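PDB 4PF8: TRAP-T family transporter, DctP (Periplasmic binding) subunit from Sulfitobacter sp. NAS-14.1, which binds beta-D-galacturonate and, as the periplasmic solute-binding subunit of a TRAP transporter, probably delivers it to the membrane components for uptake. Local coordinates for residues 72-77 with 90-95; 81-86 with 240-245; 148-153 with 162-167; 195-200 with 218-223. One frame throughout, in Å; residues are numbered along the deposited sequence. Where two conformers were deposited one is given.

Interaction 1 (72-77 with 90-95)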
loop_
_atom_site.group_PDB
_atom_site.type_symbol
_atom_site.label_atom_id
_atom_site.label_comp_id
_atom_site.label_asym_id
_atom_site.label_seq_id
_atom_site.Cartn_x
_atom_site.Cartn_y
_atom_site.Cartn_z
ATOM N N ASP A 72 10.399 6.112 6.921
ATOM C CA ASP A 72 11.854 6.290 7.006
ATOM C C ASP A 72 12.533 5.643 5.802
ATOM O O ASP A 72 13.510 6.169 5.308
ATOM C CB ASP A 72 12.407 5.691 8.286
ATOM C CG ASP A 72 11.987 6.462 9.529
ATOM O OD1 ASP A 72 11.683 7.680 9.437
ATOM O OD2 ASP A 72 11.968 5.827 10.606
ATOM N N ALA A 73 11.994 4.530 5.310
ATOM C CA ALA A 73 12.572 3.882 4.130
ATOM C C ALA A 73 12.411 4.746 2.885
ATOM O O ALA A 73 13.299 4.822 2.038
ATOM C CB ALA A 73 11.962 2.501 3.927
ATOM N N ILE A 74 11.271 5.417 2.773
ATOM C CA ILE A 74 11.040 6.301 1.652
ATOM C C ILE A 74 12.073 7.417 1.684
ATOM O O ILE A 74 12.647 7.792 0.657
ATOM C CB ILE A 74 9.616 6.892 1.684
ATOM C CG1 ILE A 74 8.596 5.803 1.342
ATOM C CG2 ILE A 74 9.508 8.068 0.705
ATOM C CD1 ILE A 74 7.161 6.118 1.766
ATOM N N GLU A 75 12.318 7.961 2.874
ATOM C CA GLU A 75 13.324 9.015 3.019
ATOM C C GLU A 75 14.716 8.492 2.623
ATOM O O GLU A 75 15.479 9.174 1.925
ATOM C CB GLU A 75 13.339 9.531 4.457
ATOM C CG GLU A 75 14.391 10.598 4.721
ATOM C CD GLU A 75 13.990 11.969 4.194
ATOM O OE1 GLU A 75 12.911 12.089 3.549
ATOM O OE2 GLU A 75 14.766 12.932 4.435
ATOM N N GLN A 76 15.052 7.286 3.067
ATOM C CA GLN A 76 16.342 6.702 2.683
ATOM C C GLN A 76 16.470 6.595 1.173
ATOM O O GLN A 76 17.535 6.837 0.607
ATOM C CB GLN A 76 16.520 5.311 3.271
ATOM C CG GLN A 76 16.666 5.261 4.777
ATOM C CD GLN A 76 16.783 3.834 5.255
ATOM O OE1 GLN A 76 17.557 3.048 4.696
ATOM N NE2 GLN A 76 16.018 3.481 6.276
ATOM N N LEU A 77 15.401 6.177 0.507
ATOM C CA LEU A 77 15.455 5.967 -0.932
ATOM C C LEU A 77 15.651 7.286 -1.663
ATOM O O LEU A 77 16.459 7.385 -2.592
ATOM C CB LEU A 77 14.187 5.243 -1.410
ATOM C CG LEU A 77 14.308 4.835 -2.884
ATOM C CD1 LEU A 77 14.067 3.344 -3.108
ATOM C CD2 LEU A 77 13.384 5.684 -3.731
ATOM N N GLY A 90 0.455 4.869 0.254
ATOM C CA GLY A 90 -0.216 5.438 1.407
ATOM C C GLY A 90 0.689 6.381 2.194
ATOM O O GLY A 90 0.407 7.559 2.361
ATOM N N PRO A 91 1.820 5.866 2.693
ATOM C CA PRO A 91 2.740 6.709 3.465
ATOM C C PRO A 91 3.555 7.676 2.603
ATOM O O PRO A 91 4.230 8.568 3.121
ATOM C CB PRO A 91 3.671 5.691 4.143
ATOM C CG PRO A 91 2.962 4.356 4.038
ATOM C CD PRO A 91 2.155 4.434 2.775
HETATM N N MSE A 92 3.503 7.484 1.300
HETATM C CA MSE A 92 4.228 8.328 0.357
HETATM C C MSE A 92 3.613 9.728 0.259
HETATM O O MSE A 92 4.250 10.650 -0.229
HETATM C CB MSE A 92 4.230 7.659 -1.008
HETATM C CG MSE A 92 4.988 8.388 -2.065
HETATM SE SE MSE A 92 6.855 8.133 -1.805
HETATM C CE MSE A 92 7.082 6.295 -2.395
ATOM N N GLY A 93 2.385 9.901 0.729
ATOM C CA GLY A 93 1.752 11.212 0.699
ATOM C C GLY A 93 2.520 12.347 1.384
ATOM O O GLY A 93 2.378 13.513 1.022
ATOM N N GLN A 94 3.344 12.040 2.379
ATOM C CA GLN A 94 4.122 13.099 3.029
ATOM C C GLN A 94 5.285 13.621 2.164
ATOM O O GLN A 94 5.488 14.828 2.043
ATOM C CB GLN A 94 4.631 12.629 4.396
ATOM C CG GLN A 94 5.250 13.737 5.229
ATOM C CD GLN A 94 5.289 13.409 6.713
ATOM O OE1 GLN A 94 4.572 12.523 7.187
ATOM N NE2 GLN A 94 6.121 14.135 7.458
ATOM N N ALA A 95 6.037 12.710 1.557
ATOM C CA ALA A 95 7.173 13.072 0.731
ATOM C C ALA A 95 6.732 13.595 -0.619
ATOM O O ALA A 95 7.387 14.460 -1.198
ATOM C CB ALA A 95 8.062 11.857 0.525
#
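Ile-74 makes every close approach across this contact, reaching out of helix 70-79 with both of its branches into residues 90-95. The shorter branch, CG2, lies against the selenium of Met-92, a selenomethionine, with Ile-74 CG2 to Met-92 SE at 3.7 Å. The same methyl also meets Ala-95 in another direction, Ile-74 CG2 to Ala-95 CB 4.1 Å. The longer branch runs to the other side: Ile-74 CD1 settles over the backbone at Met-92 N, 3.9 Å away, and brushes the ring of Pro-91, CD1 to CB 4.2 Å. The Met-92 methyl CE closes the set at 4.1 Å from Ile-74 CG1. The whole interface is apolar.

The shape of Met-92 explains the fit. Its CG stands opposite the backbone N (chi1 -178°), and two successive bends further along the chain swing selenium and methyl round to the isoleucine. The backbone under Pro-91 is held from outside: Gly-90 N bonds Ser-88 OG, and Gly-90 O receives Asn-171 ND2. The Pro-91 side chain also touches Met-169, a sugar-pocket residue, and itself lies about 5 Å from the bound galacturonate.

Phe-87 on strand 84-88 packs against both Ile-74 and Met-92, and Ile-135 of strand 135-141 adds a further contact to Met-92, so helices 70-79 and 89-92 share a core with the five-stranded sheet that holds both strands.

Interaction 2 (81-86 with 240-245); sequences IMDFGV and KKTFDG
Asp-83 and Thr-242 meet through one short hydrogen bond, and that bond is the tight part of an otherwise slight contact. Thr-242 OG1 donates to Asp-83 OD1 over 2.7 Å, coming in on the anti lone pair, away from the other carboxylate oxygen. The two side chains cross at about a right angle. The threonine methyl also presses on the acceptor, with Thr-242 CG2 3.5 Å from Asp-83 OD1. A chi1 of -58° places the Thr-242 hydroxyl beside its own backbone N and the methyl opposite that N; with this rotation OG1 and CG2 both lie next to Asp-83 OD1. OD2 is occupied too, taking a hydrogen bond from Arg-27 N, which probably helps to fix the rotation of the carboxylate.

The solvent side is looser. Only about 98 Å² is buried between residues 81-86 and 240-245, and neither touching residue is fully buried. On helix 240-244 the outward charges pair with each other rather than with residues 81-86: Lys-240 NZ forms a salt bridge to Asp-244 OD2 at 2.7 Å, one turn along, using the syn lone pair of that oxygen.

Trp-26 of strand 26-29 touches both Asp-83 and Thr-242. Backbone hydrogen bonds join Asp-83 to Arg-27 on that strand and to Ser-239 on strand 234-239. Helix 240-244 directly follows strand 234-239, the antiparallel neighbour of strand 84-88 in the five-stranded sheet.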
loop_
_atom_site.group_PDB
_atom_site.type_symbol
_atom_site.label_atom_id
_atom_site.label_comp_id
_atom_site.label_asym_id
_atom_site.label_seq_id
_atom_site.Cartn_x
_atom_site.Cartn_y
_atom_site.Cartn_z
ATOM N N ILE A 81 20.337 6.322 -0.002
ATOM C CA ILE A 81 20.817 5.405 1.019
ATOM C C ILE A 81 20.270 4.005 0.787
ATOM O O ILE A 81 20.903 3.014 1.151
ATOM C CB ILE A 81 20.310 5.887 2.427
ATOM C CG1 ILE A 81 20.995 7.191 2.805
ATOM C CG2 ILE A 81 20.578 4.843 3.496
ATOM C CD1 ILE A 81 20.413 7.825 4.038
HETATM N N MSE A 82 19.063 3.947 0.224
HETATM C CA MSE A 82 18.397 2.712 -0.155
HETATM C C MSE A 82 18.297 2.758 -1.668
HETATM O O MSE A 82 17.951 3.802 -2.210
HETATM C CB MSE A 82 16.979 2.662 0.421
HETATM C CG MSE A 82 16.257 1.392 0.113
HETATM SE SE MSE A 82 16.943 -0.047 1.216
HETATM C CE MSE A 82 16.279 0.652 2.884
ATOM N N ASP A 83 18.607 1.665 -2.364
ATOM C CA ASP A 83 18.597 1.724 -3.825
ATOM C C ASP A 83 17.257 1.455 -4.472
ATOM O O ASP A 83 16.924 2.065 -5.474
ATOM C CB ASP A 83 19.626 0.750 -4.390
ATOM C CG ASP A 83 21.008 1.063 -3.887
ATOM O OD1 ASP A 83 21.539 2.122 -4.296
ATOM O OD2 ASP A 83 21.529 0.301 -3.031
ATOM N N PHE A 84 16.518 0.509 -3.921
ATOM C CA PHE A 84 15.192 0.190 -4.449
ATOM C C PHE A 84 14.266 -0.284 -3.355
ATOM O O PHE A 84 14.684 -0.580 -2.243
ATOM C CB PHE A 84 15.264 -0.811 -5.620
ATOM C CG PHE A 84 15.703 -2.214 -5.260
ATOM C CD1 PHE A 84 17.031 -2.504 -4.954
ATOM C CD2 PHE A 84 14.796 -3.262 -5.307
ATOM C CE1 PHE A 84 17.437 -3.802 -4.649
ATOM C CE2 PHE A 84 15.202 -4.567 -5.014
ATOM C CZ PHE A 84 16.534 -4.826 -4.689
ATOM N N GLY A 85 12.976 -0.333 -3.678
ATOM C CA GLY A 85 11.997 -0.781 -2.712
ATOM C C GLY A 85 10.646 -0.937 -3.343
ATOM O O GLY A 85 10.435 -0.492 -4.457
ATOM N N VAL A 86 9.748 -1.605 -2.649
ATOM C CA VAL A 86 8.334 -1.511 -2.976
ATOM C C VAL A 86 7.667 -0.812 -1.810
ATOM O O VAL A 86 7.745 -1.283 -0.669
ATOM C CB VAL A 86 7.682 -2.864 -3.220
ATOM C CG1 VAL A 86 6.171 -2.721 -3.334
ATOM C CG2 VAL A 86 8.249 -3.506 -4.486
ATOM N N LYS A 240 16.364 7.747 -7.503
ATOM C CA LYS A 240 16.802 8.425 -8.715
ATOM C C LYS A 240 18.327 8.611 -8.734
ATOM O O LYS A 240 18.955 8.546 -9.796
ATOM C CB LYS A 240 16.055 9.756 -8.892
ATOM C CG LYS A 240 16.377 10.487 -10.202
ATOM C CD LYS A 240 15.497 11.724 -10.378
ATOM C CE LYS A 240 16.174 12.807 -11.221
ATOM N NZ LYS A 240 16.693 12.317 -12.510
ATOM N N LYS A 241 18.932 8.848 -7.575
ATOM C CA LYS A 241 20.382 8.950 -7.516
ATOM C C LYS A 241 21.025 7.669 -8.036
ATOM O O LYS A 241 21.957 7.710 -8.847
ATOM C CB LYS A 241 20.848 9.254 -6.095
ATOM C CG LYS A 241 20.452 10.638 -5.661
ATOM C CD LYS A 241 20.624 10.842 -4.192
ATOM C CE LYS A 241 20.432 12.293 -3.842
ATOM N NZ LYS A 241 21.542 13.109 -4.397
ATOM N N THR A 242 20.532 6.524 -7.580
ATOM C CA THR A 242 21.099 5.253 -8.037
ATOM C C THR A 242 20.825 5.053 -9.522
ATOM O O THR A 242 21.703 4.673 -10.297
ATOM C CB THR A 242 20.543 4.068 -7.241
ATOM O OG1 THR A 242 20.827 4.260 -5.850
ATOM C CG2 THR A 242 21.179 2.756 -7.711
ATOM N N PHE A 243 19.602 5.334 -9.930
ATOM C CA PHE A 243 19.202 5.106 -11.319
ATOM C C PHE A 243 20.007 5.980 -12.286
ATOM O O PHE A 243 20.448 5.512 -13.348
ATOM C CB PHE A 243 17.707 5.375 -11.454
ATOM C CG PHE A 243 17.152 5.060 -12.803
ATOM C CD1 PHE A 243 16.785 3.766 -13.138
ATOM C CD2 PHE A 243 17.008 6.057 -13.743
ATOM C CE1 PHE A 243 16.272 3.478 -14.394
ATOM C CE2 PHE A 243 16.489 5.773 -14.985
ATOM C CZ PHE A 243 16.121 4.484 -15.304
ATOM N N ASP A 244 20.213 7.241 -11.909
ATOM C CA ASP A 244 20.938 8.181 -12.754
ATOM C C ASP A 244 22.411 7.792 -12.901
ATOM O O ASP A 244 23.068 8.221 -13.844
ATOM C CB ASP A 244 20.815 9.611 -12.212
ATOM C CG ASP A 244 19.435 10.235 -12.491
ATOM O OD1 ASP A 244 18.712 9.736 -13.387
ATOM O OD2 ASP A 244 19.073 11.224 -11.808
ATOM N N GLY A 245 22.929 6.967 -12.000
ATOM C CA GLY A 245 24.323 6.543 -12.082
ATOM C C GLY A 245 24.522 5.304 -12.929
ATOM O O GLY A 245 25.632 4.839 -13.093
#

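Interaction 3 (148-153 with 162-167); sequences FYNSVK and QGMKVR. With GTR (beta-D-galactopyranuronic acid), chain D.
The ring of Phe-148 offers an edge to Val-166: CG1 sits near the ring plane, 4.1 Å from CE1, and the ring of His-229 meets the same phenylalanine. The second flat group, the guanidinium of Arg-167, turns its edge to the carboxylate of the galacturonate, whose C6 lies in its plane. This is a paired, two-bond grip on an acid, as is usual for the organic-acid ligands of TRAP solute-binding proteins, here near the end of strand 165-168.

At the end away from the sugar, Asn-150 closes strand 146-150 with an Asx turn. Its CG lies between the backbone N and the carbonyl carbon (chi1 78°), which carries OD1 forward to accept from Val-152 N at 2.7 Å and from Lys-153 N at 2.9 Å. The amide then returns the favour, Asn-150 ND2 to Lys-153 O, 2.8 Å, with that oxygen close to the amide plane. Met-164, a selenomethionine, crosses the locked side chain at about a right angle, its CE 3.6 Å from Asn-150 OD1. A leucine in place of Asn-150 would probably leave the N-H groups of Val-152 and Lys-153 and the Lys-153 carbonyl without their mate, and the turn free to shift against Met-164.

At the sugar end, Arg-167 NE is held by Met-188 O, while two almost straight bonds grip the acid: Arg-167 NH1 to GTR O6A, 2.8 Å (178°), and Arg-167 NH2 to GTR O6B, 2.9 Å (177°).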
loop_
_atom_site.group_PDB
_atom_site.type_symbol
_atom_site.label_atom_id
_atom_site.label_comp_id
_atom_site.label_asym_id
_atom_site.label_seq_id
_atom_site.Cartn_x
_atom_site.Cartn_y
_atom_site.Cartn_z
ATOM N N PHE A 148 -11.651 -3.420 7.268
ATOM C CA PHE A 148 -11.462 -3.384 8.717
ATOM C C PHE A 148 -11.402 -4.751 9.355
ATOM O O PHE A 148 -12.186 -5.636 9.012
ATOM C CB PHE A 148 -12.597 -2.596 9.388
ATOM C CG PHE A 148 -12.512 -1.115 9.162
ATOM C CD1 PHE A 148 -11.529 -0.365 9.769
ATOM C CD2 PHE A 148 -13.418 -0.473 8.331
ATOM C CE1 PHE A 148 -11.432 1.003 9.548
ATOM C CE2 PHE A 148 -13.334 0.879 8.111
ATOM C CZ PHE A 148 -12.343 1.625 8.717
ATOM N N TYR A 149 -10.514 -4.901 10.339
ATOM C CA TYR A 149 -10.560 -6.030 11.239
ATOM C C TYR A 149 -10.442 -5.541 12.659
ATOM O O TYR A 149 -9.777 -4.548 12.928
ATOM C CB TYR A 149 -9.478 -7.064 10.919
ATOM C CG TYR A 149 -8.083 -6.550 10.676
ATOM C CD1 TYR A 149 -7.164 -6.449 11.720
ATOM C CD2 TYR A 149 -7.661 -6.213 9.398
ATOM C CE1 TYR A 149 -5.875 -6.047 11.490
ATOM C CE2 TYR A 149 -6.386 -5.802 9.163
ATOM C CZ TYR A 149 -5.495 -5.716 10.191
ATOM O OH TYR A 149 -4.183 -5.338 9.930
ATOM N N ASN A 150 -11.104 -6.237 13.572
ATOM C CA ASN A 150 -11.027 -5.855 14.965
ATOM C C ASN A 150 -11.350 -7.009 15.893
ATOM O O ASN A 150 -11.798 -8.064 15.456
ATOM C CB ASN A 150 -11.901 -4.624 15.232
ATOM C CG ASN A 150 -13.368 -4.949 15.340
ATOM O OD1 ASN A 150 -13.891 -5.117 16.446
ATOM N ND2 ASN A 150 -14.053 -4.998 14.208
ATOM N N SER A 151 -11.111 -6.802 17.180
ATOM C CA SER A 151 -11.322 -7.843 18.195
ATOM C C SER A 151 -12.608 -7.679 18.976
ATOM O O SER A 151 -12.845 -8.433 19.913
ATOM C CB SER A 151 -10.147 -7.827 19.174
ATOM O OG SER A 151 -10.062 -6.576 19.830
ATOM N N VAL A 152 -13.425 -6.709 18.600
ATOM C CA VAL A 152 -14.625 -6.349 19.369
ATOM C C VAL A 152 -15.941 -6.886 18.761
ATOM O O VAL A 152 -16.693 -7.607 19.425
ATOM C CB VAL A 152 -14.721 -4.809 19.508
ATOM C CG1 VAL A 152 -15.981 -4.404 20.309
ATOM C CG2 VAL A 152 -13.492 -4.255 20.171
ATOM N N LYS A 153 -16.217 -6.539 17.510
ATOM C CA LYS A 153 -17.485 -6.910 16.902
ATOM C C LYS A 153 -17.458 -6.695 15.414
ATOM O O LYS A 153 -16.607 -5.980 14.904
ATOM C CB LYS A 153 -18.600 -6.048 17.490
ATOM C CG LYS A 153 -18.458 -4.579 17.186
ATOM C CD LYS A 153 -19.471 -3.725 17.948
ATOM C CE LYS A 153 -19.263 -2.236 17.663
ATOM N NZ LYS A 153 -20.273 -1.371 18.356
ATOM N N GLN A 162 -17.843 3.781 15.779
ATOM C CA GLN A 162 -17.854 4.761 16.858
ATOM C C GLN A 162 -17.167 4.240 18.124
ATOM O O GLN A 162 -17.512 3.176 18.649
ATOM C CB GLN A 162 -19.297 5.153 17.177
ATOM C CG GLN A 162 -19.890 6.066 16.151
ATOM C CD GLN A 162 -21.325 6.427 16.447
ATOM O OE1 GLN A 162 -21.920 5.962 17.417
ATOM N NE2 GLN A 162 -21.903 7.235 15.585
ATOM N N GLY A 163 -16.209 5.007 18.616
ATOM C CA GLY A 163 -15.531 4.678 19.855
ATOM C C GLY A 163 -14.412 3.667 19.679
ATOM O O GLY A 163 -13.682 3.371 20.617
HETATM N N MSE A 164 -14.264 3.121 18.487
HETATM C CA MSE A 164 -13.256 2.076 18.276
HETATM C C MSE A 164 -11.876 2.684 18.140
HETATM O O MSE A 164 -11.716 3.693 17.467
HETATM C CB MSE A 164 -13.581 1.274 17.022
HETATM C CG MSE A 164 -12.757 0.034 16.813
HETATM SE SE MSE A 164 -13.613 -1.090 15.450
HETATM C CE MSE A 164 -15.135 -1.732 16.389
ATOM N N LYS A 165 -10.880 2.030 18.733
ATOM C CA LYS A 165 -9.499 2.471 18.591
ATOM C C LYS A 165 -8.870 1.725 17.421
ATOM O O LYS A 165 -8.686 0.513 17.464
ATOM C CB LYS A 165 -8.695 2.218 19.871
ATOM C CG LYS A 165 -9.098 3.094 21.046
ATOM C CD LYS A 165 -8.370 2.703 22.329
ATOM C CE LYS A 165 -8.735 3.667 23.440
ATOM N NZ LYS A 165 -8.298 3.179 24.782
ATOM N N VAL A 166 -8.582 2.456 16.350
ATOM C CA VAL A 166 -8.177 1.855 15.088
ATOM C C VAL A 166 -6.791 2.377 14.710
ATOM O O VAL A 166 -6.567 3.582 14.664
ATOM C CB VAL A 166 -9.174 2.212 13.959
ATOM C CG1 VAL A 166 -8.778 1.506 12.658
ATOM C CG2 VAL A 166 -10.614 1.816 14.337
ATOM N N ARG A 167 -5.870 1.458 14.457
ATOM C CA ARG A 167 -4.559 1.854 13.947
ATOM C C ARG A 167 -4.709 2.214 12.476
ATOM O O ARG A 167 -5.437 1.554 11.741
ATOM C CB ARG A 167 -3.553 0.721 14.081
ATOM C CG ARG A 167 -2.229 0.994 13.414
ATOM C CD ARG A 167 -2.210 0.482 11.973
ATOM N NE ARG A 167 -0.921 0.743 11.337
ATOM C CZ ARG A 167 -0.607 0.365 10.101
ATOM N NH1 ARG A 167 -1.470 -0.299 9.340
ATOM N NH2 ARG A 167 0.578 0.654 9.616
HETATM C C1 GTR D . 0.107 -3.172 3.465
HETATM C C2 GTR D . 1.111 -2.579 2.534
HETATM C C3 GTR D . 2.345 -2.241 3.352
HETATM C C4 GTR D . 2.018 -1.249 4.460
HETATM C C5 GTR D . 0.920 -1.898 5.296
HETATM C C6 GTR D . 0.446 -0.943 6.385
HETATM O O1 GTR D . -1.136 -3.462 2.751
HETATM O O2 GTR D . 1.442 -3.587 1.542
HETATM O O3 GTR D . 3.264 -1.581 2.454
HETATM O O4 GTR D . 1.528 -0.044 3.845
HETATM O O5 GTR D . -0.211 -2.272 4.482
HETATM O O6A GTR D . -0.771 -1.038 6.697
HETATM O O6B GTR D . 1.292 -0.244 6.988
HETATM O O HOH W 1 -17.557 0.579 18.056
HETATM O O HOH W 2 -20.285 1.571 17.822
#

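Interaction 4 (195-200 with 218-223)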
loop_
_atom_site.group_PDB
_atom_site.type_symbol
_atom_site.label_atom_id
_atom_site.label_comp_id
_atom_site.label_asym_id
_atom_site.label_seq_id
_atom_site.Cartn_x
_atom_site.Cartn_y
_atom_site.Cartn_z
ATOM N N GLN A 195 1.370 -6.559 18.184
ATOM C CA GLN A 195 1.428 -6.479 19.629
ATOM C C GLN A 195 0.358 -5.566 20.202
ATOM O O GLN A 195 -0.186 -5.846 21.272
ATOM C CB GLN A 195 2.811 -6.022 20.110
ATOM C CG GLN A 195 3.862 -7.108 20.064
ATOM C CD GLN A 195 3.568 -8.247 21.007
ATOM O OE1 GLN A 195 2.963 -8.055 22.064
ATOM N NE2 GLN A 195 3.990 -9.448 20.626
ATOM N N SER A 196 0.066 -4.477 19.508
ATOM C CA SER A 196 -0.939 -3.546 19.974
ATOM C C SER A 196 -2.330 -4.134 19.925
ATOM O O SER A 196 -3.127 -3.873 20.828
ATOM C CB SER A 196 -0.860 -2.228 19.211
ATOM O OG SER A 196 0.198 -1.432 19.749
ATOM N N ILE A 197 -2.625 -4.922 18.906
ATOM C CA ILE A 197 -3.922 -5.623 18.886
ATOM C C ILE A 197 -3.923 -6.760 19.926
ATOM O O ILE A 197 -4.886 -6.938 20.686
ATOM C CB ILE A 197 -4.280 -6.188 17.510
ATOM C CG1 ILE A 197 -4.363 -5.057 16.477
ATOM C CG2 ILE A 197 -5.598 -6.950 17.589
ATOM C CD1 ILE A 197 -4.652 -5.520 15.051
ATOM N N LYS A 198 -2.848 -7.537 19.983
ATOM C CA LYS A 198 -2.777 -8.659 20.922
ATOM C C LYS A 198 -2.990 -8.221 22.364
ATOM O O LYS A 198 -3.686 -8.897 23.131
ATOM C CB LYS A 198 -1.413 -9.338 20.816
ATOM C CG LYS A 198 -1.263 -10.595 21.670
ATOM C CD LYS A 198 0.156 -11.127 21.665
ATOM C CE LYS A 198 0.435 -12.022 22.886
ATOM N NZ LYS A 198 0.801 -11.236 24.116
ATOM N N THR A 199 -2.378 -7.101 22.755
ATOM C CA THR A 199 -2.411 -6.684 24.148
ATOM C C THR A 199 -3.606 -5.787 24.428
ATOM O O THR A 199 -3.760 -5.285 25.553
ATOM C CB THR A 199 -1.097 -5.972 24.570
ATOM O OG1 THR A 199 -0.952 -4.752 23.824
ATOM C CG2 THR A 199 0.099 -6.874 24.306
ATOM N N GLY A 200 -4.435 -5.582 23.414
ATOM C CA GLY A 200 -5.727 -4.947 23.596
ATOM C C GLY A 200 -5.694 -3.433 23.622
ATOM O O GLY A 200 -6.685 -2.789 23.993
ATOM N N PHE A 218 -4.890 -11.746 12.100
ATOM C CA PHE A 218 -6.155 -12.477 12.133
ATOM C C PHE A 218 -6.275 -13.380 13.328
ATOM O O PHE A 218 -7.377 -13.782 13.670
ATOM C CB PHE A 218 -6.363 -13.277 10.856
ATOM C CG PHE A 218 -5.595 -14.568 10.787
ATOM C CD1 PHE A 218 -4.239 -14.573 10.536
ATOM C CD2 PHE A 218 -6.238 -15.789 10.946
ATOM C CE1 PHE A 218 -3.518 -15.756 10.458
ATOM C CE2 PHE A 218 -5.528 -16.991 10.854
ATOM C CZ PHE A 218 -4.169 -16.968 10.612
ATOM N N GLU A 219 -5.166 -13.684 13.988
ATOM C CA GLU A 219 -5.211 -14.509 15.186
ATOM C C GLU A 219 -5.623 -13.711 16.420
ATOM O O GLU A 219 -6.014 -14.300 17.434
ATOM C CB GLU A 219 -3.853 -15.178 15.434
ATOM C CG GLU A 219 -3.486 -16.167 14.325
ATOM C CD GLU A 219 -2.161 -16.873 14.546
ATOM O OE1 GLU A 219 -1.899 -17.877 13.845
ATOM O OE2 GLU A 219 -1.374 -16.430 15.407
ATOM N N VAL A 220 -5.508 -12.394 16.354
ATOM C CA VAL A 220 -5.807 -11.540 17.510
ATOM C C VAL A 220 -6.963 -10.561 17.257
ATOM O O VAL A 220 -7.426 -9.895 18.183
ATOM C CB VAL A 220 -4.541 -10.786 17.991
ATOM C CG1 VAL A 220 -3.539 -11.771 18.626
ATOM C CG2 VAL A 220 -3.877 -10.041 16.872
ATOM N N ALA A 221 -7.433 -10.475 16.015
ATOM C CA ALA A 221 -8.594 -9.648 15.670
ATOM C C ALA A 221 -9.474 -10.509 14.767
ATOM O O ALA A 221 -9.237 -10.603 13.554
ATOM C CB ALA A 221 -8.151 -8.379 14.965
ATOM N N LYS A 222 -10.470 -11.148 15.358
ATOM C CA LYS A 222 -11.201 -12.215 14.684
ATOM C C LYS A 222 -12.452 -11.795 13.927
ATOM O O LYS A 222 -13.175 -12.668 13.440
ATOM C CB LYS A 222 -11.553 -13.331 15.678
ATOM C CG LYS A 222 -10.385 -13.841 16.536
ATOM C CD LYS A 222 -9.237 -14.464 15.736
ATOM C CE LYS A 222 -9.584 -15.842 15.161
ATOM N NZ LYS A 222 -8.424 -16.455 14.432
ATOM N N TYR A 223 -12.709 -10.487 13.812
ATOM C CA TYR A 223 -13.782 -9.987 12.952
ATOM C C TYR A 223 -13.176 -9.257 11.773
ATOM O O TYR A 223 -12.386 -8.350 11.958
ATOM C CB TYR A 223 -14.692 -9.038 13.719
ATOM C CG TYR A 223 -15.367 -9.679 14.887
ATOM C CD1 TYR A 223 -16.442 -10.522 14.694
ATOM C CD2 TYR A 223 -14.923 -9.460 16.176
ATOM C CE1 TYR A 223 -17.065 -11.136 15.779
ATOM C CE2 TYR A 223 -15.545 -10.074 17.268
ATOM C CZ TYR A 223 -16.609 -10.903 17.044
ATOM O OH TYR A 223 -17.239 -11.512 18.110
#
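The backbones come closest at Lys-198 and Val-220, CA to CA 5.4 Å, where the last turn of helix 193-198 passes the end of the short, weakly bonded helix 217-220. Val-220 straddles its two neighbours. Its CG2 meets Ile-197 CG2 at 3.6 Å, while its CG1 rests on Lys-198 CB at 3.9 Å; with chi1 at -70° the first methyl sits between backbone N and carbonyl carbon and the second beside the N, one to each partner. The Ile-197 methyl is pressed from further along as well: Val-220 O lies 3.5 Å from Ile-197 CG2, and Ala-221 CB 3.9 Å from the same atom. Lys-198 contributes just the root of its side chain, its amine leading away. An alanine in place of Val-220 would remove both methyls and is likely to open a gap there, leaving Ile-197 CG2 and Lys-198 CB without the partners that pack helix 193-198 against helix 217-220.

Helix 193-198 finishes in a Schellman motif at Gly-200, which has a positive phi that suits glycine and whose N bonds Ile-197 O at 3.1 Å. Gln-195 O is gripped twice, by Thr-199 N and Thr-199 OG1, from opposite faces of its plane. On the other side, Lys-222 and Tyr-223 face Asn-150 in a classic beta bulge as the chain enters strand 223-230. Tyr-149 of strand 146-150 touches both Ile-197 and Ala-221, and Ala-221 O takes the hydroxyl of Tyr-212.

In the fold
Two clusters stand out, probably one in each lobe. Interactions 1 and 2 touch, 13 Å between centres, linked through helix 70-79 and the strand that follows it, 84-88, of the five-stranded sheet; interactions 3 and 4 touch, centres 10 Å apart, joined at strands 146-150 and 223-230 of the four-stranded sheet. Interactions 2 and 3 have centres 38 Å apart, on opposite sides of the chain's centre. Along the chain, interactions 1 and 2 interleave, and 3 and then 4 fall within the long excursion between 86 and 240 before the chain returns. This fits the two-lobed family fold, with galacturonate bound by residues from both parts.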